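Local coordinates for phosphatidylinositol 4,5-bisphosphate-binding protein SLM1 (Saccharomyces cerevisiae, PDB 4A6H) that binds phosphatidylinositol 4,5-bisphosphate through its PH domain and acts as an effector of TORC2 and calcineurin signalling, mediating actin polarization, at residues S76-G88 against H94-M106. Sequence-based numbering, arbitrary orientation.
Sequences SDAKFVLHAKQNG and HNWVFKADSYESM. With I4D (D-myo-inositol-4-phosphate), chain G; PO4 (phosphate ion), chain E.
Phe80 and Phe98 form a hydrogen-bonded pair, bonded in both directions, of the antiparallel hairpin 79-84/95-99, whose local axes come within 4.7 Å. Leu82 and Trp96 repeat this reciprocal pairing, and one hydrogen bond at each end, Ala84 N to His94 O and Ala100 N to Ala78 O, carries it to the strand ends and just beyond.

Apolar packing gathers on the Phe80 side. Phe98 CB sits over one face of the Phe80 ring, 3.8 Å from its centroid, a CH-pi contact; the ring planes differ by 17°, but a centroid separation of 5.3 Å shows little stacking. Leu82 CB meets the Phe98 ring edge at CE1 (3.8 Å). With CG anti to the backbone N (chi1 173°), Met106 reaches back from the helix, its CG 3.9 Å from Phe80 CD1.

The opposite face, which also carries Val81 and Val97, holds the polar contacts. His83 ND1 donates to Asn95 OD1 (2.7 Å); the oxygen lies in the imidazole plane, whereas the donor is tilted 34° from the amide plane. Asn95 ND2 also donates to a phosphate ion, probably from the crystallisation liquor. Lys79 and Lys99 run alongside each other toward inositol-4-phosphate, where Lys99 NZ bonds weakly to O2 (3.3 Å); with Ser76 they line this PH-domain pocket.

Ser102 OG caps the helix by accepting from Ser105 N. A water links Asp77 OD1 to Tyr103 N, while Asp77 OD2 accepts from Asn66 N. The hairpin lies between strands 8-16 and 57-62, with Phe98 on Leu12, Leu82 on Val59, and Phe80 against Trp109, Phe110 and Leu113 of helix 103-116.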
ATOM      1  N   SER A  76      23.412  10.254 -19.826  1.00 40.92           N
ATOM      2  CA  SER A  76      22.655  10.235 -18.579  1.00 28.69           C
ATOM      3  C   SER A  76      22.954   8.973 -17.777  1.00 29.55           C
ATOM      4  O   SER A  76      23.036   7.885 -18.346  1.00 34.46           O
ATOM      5  CB  SER A  76      21.154  10.333 -18.867  1.00 30.24           C
ATOM      6  OG  SER A  76      20.398  10.244 -17.676  1.00 26.00           O
ATOM      7  N   ASP A  77      23.121   9.124 -16.462  1.00 23.82           N
ATOM      8  CA  ASP A  77      23.292   7.991 -15.552  1.00 24.12           C
ATOM      9  C   ASP A  77      22.064   7.827 -14.646  1.00 24.26           C
ATOM     10  O   ASP A  77      22.174   7.414 -13.488  1.00 22.71           O
ATOM     11  CB  ASP A  77      24.547   8.181 -14.689  1.00 22.05           C
ATOM     12  CG  ASP A  77      24.469   9.422 -13.820  1.00 24.65           C
ATOM     13  OD1 ASP A  77      23.583  10.269 -14.069  1.00 27.17           O
ATOM     14  OD2 ASP A  77      25.301   9.549 -12.892  1.00 28.05           O
ATOM     15  N   ALA A  78      20.891   8.137 -15.192  1.00 20.17           N
ATOM     16  CA  ALA A  78      19.673   8.223 -14.401  1.00 16.60           C
ATOM     17  C   ALA A  78      18.562   7.393 -15.017  1.00 14.89           C
ATOM     18  O   ALA A  78      17.373   7.733 -14.895  1.00 15.14           O
ATOM     19  CB  ALA A  78      19.236   9.676 -14.285  1.00 17.61           C
ATOM     20  N   LYS A  79      18.939   6.278 -15.642  1.00 16.19           N
ATOM     21  CA  LYS A  79      17.973   5.433 -16.347  1.00 15.88           C
ATOM     22  C   LYS A  79      17.742   4.097 -15.655  1.00 13.31           C
ATOM     23  O   LYS A  79      18.631   3.582 -14.968  1.00 13.61           O
ATOM     24  CB  LYS A  79      18.455   5.177 -17.779  1.00 16.33           C
ATOM     25  CG  LYS A  79      18.410   6.401 -18.670  1.00 17.64           C
ATOM     26  CD  LYS A  79      19.077   6.150 -20.012  1.00 21.13           C
ATOM     27  CE  LYS A  79      20.527   6.598 -19.942  1.00 32.18           C
ATOM     28  NZ  LYS A  79      21.260   6.443 -21.225  1.00 39.54           N
ATOM     29  N   PHE A  80      16.547   3.539 -15.837  1.00 13.60           N
ATOM     30  CA  PHE A  80      16.260   2.180 -15.398  1.00 14.26           C
ATOM     31  C   PHE A  80      15.306   1.482 -16.352  1.00 14.59           C
ATOM     32  O   PHE A  80      14.639   2.129 -17.166  1.00 14.66           O
ATOM     33  CB  PHE A  80      15.754   2.126 -13.941  1.00 14.71           C
ATOM     34  CG  PHE A  80      14.363   2.684 -13.735  1.00 13.66           C
ATOM     35  CD1 PHE A  80      14.167   4.037 -13.509  1.00 15.81           C
ATOM     36  CD2 PHE A  80      13.258   1.843 -13.740  1.00 15.44           C
ATOM     37  CE1 PHE A  80      12.881   4.549 -13.309  1.00 15.47           C
ATOM     38  CE2 PHE A  80      11.977   2.344 -13.541  1.00 16.50           C
ATOM     39  CZ  PHE A  80      11.795   3.700 -13.326  1.00 15.49           C
ATOM     40  N   VAL A  81      15.257   0.157 -16.254  1.00 13.92           N
ATOM     41  CA  VAL A  81      14.420  -0.658 -17.120  1.00 16.25           C
ATOM     42  C   VAL A  81      13.314  -1.336 -16.335  1.00 15.71           C
ATOM     43  O   VAL A  81      13.560  -1.951 -15.287  1.00 15.51           O
ATOM     44  CB  VAL A  81      15.256  -1.747 -17.814  1.00 16.56           C
ATOM     45  CG1 VAL A  81      14.372  -2.607 -18.705  1.00 18.25           C
ATOM     46  CG2 VAL A  81      16.409  -1.112 -18.590  1.00 16.42           C
ATOM     47  N   LEU A  82      12.098  -1.211 -16.855  1.00 15.37           N
ATOM     48  CA  LEU A  82      10.918  -1.891 -16.335  1.00 14.65           C
ATOM     49  C   LEU A  82      10.563  -2.993 -17.323  1.00 17.39           C
ATOM     50  O   LEU A  82      10.359  -2.731 -18.507  1.00 18.12           O
ATOM     51  CB  LEU A  82       9.757  -0.901 -16.168  1.00 16.96           C
ATOM     52  CG  LEU A  82       8.482  -1.412 -15.503  1.00 18.76           C
ATOM     53  CD1 LEU A  82       8.758  -1.802 -14.060  1.00 23.78           C
ATOM     54  CD2 LEU A  82       7.413  -0.338 -15.565  1.00 26.03           C
ATOM     55  N   HIS A  83      10.502  -4.229 -16.828  1.00 17.08           N
ATOM     56  CA  HIS A  83      10.272  -5.410 -17.658  1.00 17.82           C
ATOM     57  C   HIS A  83       8.865  -5.959 -17.449  1.00 16.81           C
ATOM     58  O   HIS A  83       8.405  -6.050 -16.316  1.00 18.56           O
ATOM     59  CB  HIS A  83      11.286  -6.491 -17.274  1.00 16.43           C
ATOM     60  CG  HIS A  83      11.111  -7.785 -18.006  1.00 22.27           C
ATOM     61  ND1 HIS A  83      11.572  -7.978 -19.291  1.00 25.56           N
ATOM     62  CD2 HIS A  83      10.561  -8.962 -17.622  1.00 26.89           C
ATOM     63  CE1 HIS A  83      11.299  -9.212 -19.674  1.00 31.37           C
ATOM     64  NE2 HIS A  83      10.690  -9.832 -18.679  1.00 26.81           N
ATOM     65  N   ALA A  84       8.181  -6.325 -18.534  1.00 18.96           N
ATOM     66  CA  ALA A  84       6.846  -6.917 -18.429  1.00 19.06           C
ATOM     67  C   ALA A  84       6.883  -8.442 -18.399  1.00 19.52           C
ATOM     68  O   ALA A  84       7.476  -9.081 -19.273  1.00 22.78           O
ATOM     69  CB  ALA A  84       5.958  -6.436 -19.570  1.00 21.94           C
ATOM     70  N   LYS A  85       6.222  -9.023 -17.404  1.00 20.79           N
ATOM     71  CA  LYS A  85       6.176 -10.474 -17.247  1.00 21.92           C
ATOM     72  C   LYS A  85       4.953 -11.039 -17.948  1.00 25.35           C
ATOM     73  O   LYS A  85       4.843 -12.250 -18.148  1.00 28.74           O
ATOM     74  CB  LYS A  85       6.146 -10.849 -15.765  1.00 24.38           C
ATOM     75  CG  LYS A  85       7.461 -10.571 -15.044  1.00 30.72           C
ATOM     76  CD  LYS A  85       7.487 -11.170 -13.642  1.00 41.50           C
ATOM     77  CE  LYS A  85       6.466 -10.511 -12.724  1.00 45.33           C
ATOM     78  NZ  LYS A  85       6.658 -10.918 -11.299  1.00 47.20           N
ATOM     79  N   GLN A  86       4.036 -10.155 -18.323  1.00 21.35           N
ATOM     80  CA  GLN A  86       2.788 -10.567 -18.933  1.00 20.90           C
ATOM     81  C   GLN A  86       2.288  -9.496 -19.890  1.00 23.25           C
ATOM     82  O   GLN A  86       2.660  -8.327 -19.774  1.00 23.15           O
ATOM     83  CB  GLN A  86       1.738 -10.829 -17.848  1.00 24.76           C
ATOM     84  CG  GLN A  86       0.504 -11.527 -18.364  1.00 29.09           C
ATOM     85  CD  GLN A  86       0.858 -12.737 -19.203  1.00 34.03           C
ATOM     86  OE1 GLN A  86       0.872 -12.672 -20.434  1.00 38.00           O
ATOM     87  NE2 GLN A  86       1.163 -13.849 -18.540  1.00 34.21           N
ATOM     88  N   ASN A  87       1.440  -9.892 -20.833  1.00 23.74           N
ATOM     89  CA  ASN A  87       0.817  -8.934 -21.738  1.00 23.95           C
ATOM     90  C   ASN A  87      -0.120  -7.994 -20.993  1.00 23.48           C
ATOM     91  O   ASN A  87      -1.038  -8.431 -20.305  1.00 26.15           O
ATOM     92  CB  ASN A  87       0.031  -9.653 -22.837  1.00 29.11           C
ATOM     93  CG  ASN A  87       0.920 -10.451 -23.769  1.00 35.03           C
ATOM     94  OD1 ASN A  87       1.916  -9.942 -24.277  1.00 33.21           O
ATOM     95  ND2 ASN A  87       0.552 -11.704 -24.010  1.00 40.41           N
ATOM     96  N   GLY A  88       0.112  -6.699 -21.143  1.00 22.06           N
ATOM     97  CA  GLY A  88      -0.757  -5.689 -20.568  1.00 22.53           C
ATOM     98  C   GLY A  88      -0.574  -4.416 -21.369  1.00 27.45           C
ATOM     99  O   GLY A  88      -0.848  -4.390 -22.566  1.00 23.71           O
ATOM    100  N   HIS A  94       8.789  -7.732 -22.939  1.00 21.20           N
ATOM    101  CA  HIS A  94       9.317  -6.477 -23.464  1.00 22.82           C
ATOM    102  C   HIS A  94       9.729  -5.522 -22.341  1.00 21.30           C
ATOM    103  O   HIS A  94       9.457  -5.770 -21.155  1.00 19.74           O
ATOM    104  CB  HIS A  94       8.328  -5.827 -24.429  1.00 23.27           C
ATOM    105  CG  HIS A  94       8.316  -6.453 -25.791  1.00 30.50           C
ATOM    106  ND1 HIS A  94       7.889  -7.743 -26.016  1.00 38.67           N
ATOM    107  CD2 HIS A  94       8.671  -5.959 -27.001  1.00 37.55           C
ATOM    108  CE1 HIS A  94       7.988  -8.022 -27.303  1.00 34.76           C
ATOM    109  NE2 HIS A  94       8.460  -6.956 -27.924  1.00 40.68           N
ATOM    110  N   ASN A  95      10.389  -4.432 -22.721  1.00 20.73           N
ATOM    111  CA  ASN A  95      11.101  -3.602 -21.756  1.00 20.70           C
ATOM    112  C   ASN A  95      10.961  -2.123 -22.053  1.00 22.84           C
ATOM    113  O   ASN A  95      11.157  -1.686 -23.183  1.00 30.69           O
ATOM    114  CB  ASN A  95      12.580  -3.969 -21.758  1.00 23.47           C
ATOM    115  CG  ASN A  95      12.813  -5.418 -21.416  1.00 21.28           C
ATOM    116  OD1 ASN A  95      12.786  -5.793 -20.251  1.00 21.88           O
ATOM    117  ND2 ASN A  95      13.022  -6.246 -22.436  1.00 25.64           N
ATOM    118  N   TRP A  96      10.623  -1.358 -21.025  1.00 18.00           N
ATOM    119  CA  TRP A  96      10.520   0.085 -21.148  1.00 18.89           C
ATOM    120  C   TRP A  96      11.621   0.772 -20.363  1.00 14.88           C
ATOM    121  O   TRP A  96      12.001   0.326 -19.278  1.00 16.80           O
ATOM    122  CB  TRP A  96       9.158   0.560 -20.668  1.00 18.04           C
ATOM    123  CG  TRP A  96       8.089   0.407 -21.715  1.00 23.89           C
ATOM    124  CD1 TRP A  96       8.219  -0.186 -22.942  1.00 26.80           C
ATOM    125  CD2 TRP A  96       6.733   0.858 -21.630  1.00 24.91           C
ATOM    126  NE1 TRP A  96       7.024  -0.134 -23.622  1.00 28.76           N
ATOM    127  CE2 TRP A  96       6.096   0.501 -22.839  1.00 26.16           C
ATOM    128  CE3 TRP A  96       5.994   1.519 -20.649  1.00 22.64           C
ATOM    129  CZ2 TRP A  96       4.750   0.792 -23.093  1.00 29.22           C
ATOM    130  CZ3 TRP A  96       4.652   1.810 -20.908  1.00 25.68           C
ATOM    131  CH2 TRP A  96       4.052   1.446 -22.117  1.00 29.63           C
ATOM    132  N   VAL A  97      12.146   1.854 -20.923  1.00 15.82           N
ATOM    133  CA  VAL A  97      13.266   2.545 -20.315  1.00 15.14           C
ATOM    134  C   VAL A  97      12.791   3.891 -19.798  1.00 16.46           C
ATOM    135  O   VAL A  97      12.154   4.652 -20.537  1.00 14.55           O
ATOM    136  CB  VAL A  97      14.413   2.733 -21.318  1.00 18.12           C
ATOM    137  CG1 VAL A  97      15.538   3.547 -20.691  1.00 19.36           C
ATOM    138  CG2 VAL A  97      14.938   1.372 -21.783  1.00 21.54           C
ATOM    139  N   PHE A  98      13.071   4.155 -18.522  1.00 13.30           N
ATOM    140  CA  PHE A  98      12.719   5.405 -17.878  1.00 12.62           C
ATOM    141  C   PHE A  98      13.952   6.200 -17.514  1.00 13.99           C
ATOM    142  O   PHE A  98      14.998   5.639 -17.199  1.00 15.45           O
ATOM    143  CB  PHE A  98      11.902   5.145 -16.609  1.00 13.46           C
ATOM    144  CG  PHE A  98      10.527   4.599 -16.879  1.00 14.13           C
ATOM    145  CD1 PHE A  98      10.324   3.238 -16.976  1.00 15.53           C
ATOM    146  CD2 PHE A  98       9.439   5.449 -17.042  1.00 17.07           C
ATOM    147  CE1 PHE A  98       9.060   2.729 -17.225  1.00 16.07           C
ATOM    148  CE2 PHE A  98       8.176   4.943 -17.290  1.00 16.33           C
ATOM    149  CZ  PHE A  98       7.984   3.584 -17.380  1.00 17.09           C
ATOM    150  N   LYS A  99      13.820   7.517 -17.556  1.00 14.59           N
ATOM    151  CA  LYS A  99      14.920   8.396 -17.220  1.00 14.46           C
ATOM    152  C   LYS A  99      14.466   9.430 -16.194  1.00 17.22           C
ATOM    153  O   LYS A  99      13.492  10.148 -16.411  1.00 15.47           O
ATOM    154  CB  LYS A  99      15.464   9.077 -18.479  1.00 15.21           C
ATOM    155  CG  LYS A  99      16.614  10.045 -18.214  1.00 16.87           C
ATOM    156  CD  LYS A  99      17.278  10.526 -19.504  1.00 21.60           C
ATOM    157  CE  LYS A  99      16.371  11.422 -20.310  1.00 27.58           C
ATOM    158  NZ  LYS A  99      17.129  12.052 -21.433  1.00 31.58           N
ATOM    159  N   ALA A 100      15.190   9.514 -15.079  1.00 17.39           N
ATOM    160  CA  ALA A 100      14.875  10.486 -14.043  1.00 15.97           C
ATOM    161  C   ALA A 100      15.839  11.658 -14.153  1.00 18.28           C
ATOM    162  O   ALA A 100      16.677  11.712 -15.063  1.00 20.56           O
ATOM    163  CB  ALA A 100      14.954   9.852 -12.659  1.00 16.64           C
ATOM    164  N   ASP A 101      15.737  12.582 -13.206  1.00 20.34           N
ATOM    165  CA  ASP A 101      16.549  13.798 -13.224  1.00 25.09           C
ATOM    166  C   ASP A 101      18.012  13.575 -12.832  1.00 26.15           C
ATOM    167  O   ASP A 101      18.896  14.315 -13.259  1.00 26.42           O
ATOM    168  CB  ASP A 101      15.928  14.833 -12.287  1.00 33.10           C
ATOM    169  CG  ASP A 101      14.449  14.577 -12.030  1.00 51.09           C
ATOM    170  OD1 ASP A 101      14.112  13.554 -11.387  1.00 57.49           O
ATOM    171  OD2 ASP A 101      13.620  15.398 -12.475  1.00 56.83           O
ATOM    172  N   SER A 102      18.258  12.557 -12.016  1.00 20.96           N
ATOM    173  CA  SER A 102      19.589  12.297 -11.480  1.00 22.19           C
ATOM    174  C   SER A 102      19.726  10.831 -11.113  1.00 19.08           C
ATOM    175  O   SER A 102      18.733  10.114 -11.010  1.00 18.19           O
ATOM    176  CB  SER A 102      19.821  13.134 -10.224  1.00 23.54           C
ATOM    177  OG  SER A 102      18.936  12.732  -9.187  1.00 24.81           O
ATOM    178  N   TYR A 103      20.960  10.393 -10.891  1.00 19.37           N
ATOM    179  CA  TYR A 103      21.213   9.034 -10.431  1.00 20.62           C
ATOM    180  C   TYR A 103      20.447   8.767  -9.144  1.00 19.98           C
ATOM    181  O   TYR A 103      19.809   7.731  -8.998  1.00 19.34           O
ATOM    182  CB  TYR A 103      22.716   8.801 -10.206  1.00 19.86           C
ATOM    183  CG  TYR A 103      23.042   7.452  -9.617  1.00 19.80           C
ATOM    184  CD1 TYR A 103      23.142   6.326 -10.425  1.00 23.35           C
ATOM    185  CD2 TYR A 103      23.244   7.295  -8.248  1.00 21.23           C
ATOM    186  CE1 TYR A 103      23.434   5.080  -9.884  1.00 22.80           C
ATOM    187  CE2 TYR A 103      23.528   6.057  -7.704  1.00 22.43           C
ATOM    188  CZ  TYR A 103      23.624   4.955  -8.522  1.00 27.21           C
ATOM    189  OH  TYR A 103      23.917   3.726  -7.975  1.00 27.90           O
ATOM    190  N   GLU A 104      20.511   9.712  -8.208  1.00 19.66           N
ATOM    191  CA  GLU A 104      19.887   9.525  -6.899  1.00 20.13           C
ATOM    192  C   GLU A 104      18.366   9.387  -7.013  1.00 19.26           C
ATOM    193  O   GLU A 104      17.764   8.545  -6.347  1.00 21.09           O
ATOM    194  CB  GLU A 104      20.249  10.686  -5.965  1.00 30.68           C
ATOM    195  CG  GLU A 104      21.728  11.083  -6.004  1.00 39.32           C
ATOM    196  CD  GLU A 104      22.022  12.174  -7.027  1.00 43.81           C
ATOM    197  OE1 GLU A 104      21.715  13.355  -6.745  1.00 50.89           O
ATOM    198  OE2 GLU A 104      22.563  11.858  -8.110  1.00 36.24           O
ATOM    199  N   SER A 105      17.750  10.212  -7.856  1.00 18.42           N
ATOM    200  CA  SER A 105      16.311  10.135  -8.053  1.00 17.94           C
ATOM    201  C   SER A 105      15.963   8.810  -8.710  1.00 17.72           C
ATOM    202  O   SER A 105      14.988   8.152  -8.334  1.00 17.20           O
ATOM    203  CB  SER A 105      15.818  11.288  -8.921  1.00 21.34           C
ATOM    204  OG  SER A 105      14.434  11.154  -9.187  1.00 24.77           O
ATOM    205  N   MET A 106      16.756   8.435  -9.710  1.00 16.64           N
ATOM    206  CA  MET A 106      16.531   7.170 -10.388  1.00 16.77           C
ATOM    207  C   MET A 106      16.574   6.022  -9.386  1.00 14.57           C
ATOM    208  O   MET A 106      15.738   5.115  -9.429  1.00 14.84           O
ATOM    209  CB  MET A 106      17.555   6.967 -11.509  1.00 15.97           C
ATOM    210  CG  MET A 106      17.512   5.596 -12.184  1.00 17.45           C
ATOM    211  SD  MET A 106      18.337   4.290 -11.254  1.00 18.53           S
ATOM    212  CE  MET A 106      20.038   4.711 -11.609  1.00 20.02           C
TER
HETATM  213  O5  I4D G1584      18.239   6.400 -24.992  1.00 71.01           O
HETATM  214  C5  I4D G1584      18.802   7.826 -25.034  1.00 50.47           C
HETATM  215  C6  I4D G1584      19.477   8.211 -23.667  1.00 44.10           C
HETATM  216  O6  I4D G1584      20.297   7.245 -23.081  1.00 61.40           O
HETATM  217  C4  I4D G1584      18.288   8.807 -26.223  1.00 69.29           C
HETATM  218  O4  I4D G1584      17.885   8.296 -27.502  1.00 81.76           O
HETATM  219  P4  I4D G1584      16.473   8.073 -28.050  1.00 83.82           P
HETATM  220  O43 I4D G1584      15.425   8.892 -27.394  1.00 64.40           O
HETATM  221  O42 I4D G1584      16.083   6.670 -27.945  1.00 82.85           O
HETATM  222  O41 I4D G1584      16.534   8.357 -29.489  1.00 79.49           O
HETATM  223  C3  I4D G1584      19.070  10.072 -26.222  1.00 66.16           C
HETATM  224  O3  I4D G1584      18.321  11.059 -26.901  1.00 69.21           O
HETATM  225  C2  I4D G1584      19.392  10.545 -24.799  1.00 66.03           C
HETATM  226  O2  I4D G1584      18.693  11.672 -24.328  1.00 70.41           O
HETATM  227  C1  I4D G1584      19.933   9.648 -23.614  1.00 45.98           C
HETATM  228  O1  I4D G1584      20.336  10.295 -22.370  1.00 46.00           O
HETATM  229  P   PO4 E1582      11.989  -4.596 -26.260  1.00 53.25           P
HETATM  230  O1  PO4 E1582      13.072  -3.563 -26.456  1.00 54.93           O
HETATM  231  O2  PO4 E1582      10.660  -3.896 -26.101  1.00 61.49           O
HETATM  232  O3  PO4 E1582      11.948  -5.507 -27.464  1.00 59.98           O
HETATM  233  O4  PO4 E1582      12.275  -5.419 -25.030  1.00 47.66           O
HETATM  234  O   HOH W   1      23.103  11.986 -11.941  1.00 32.15           O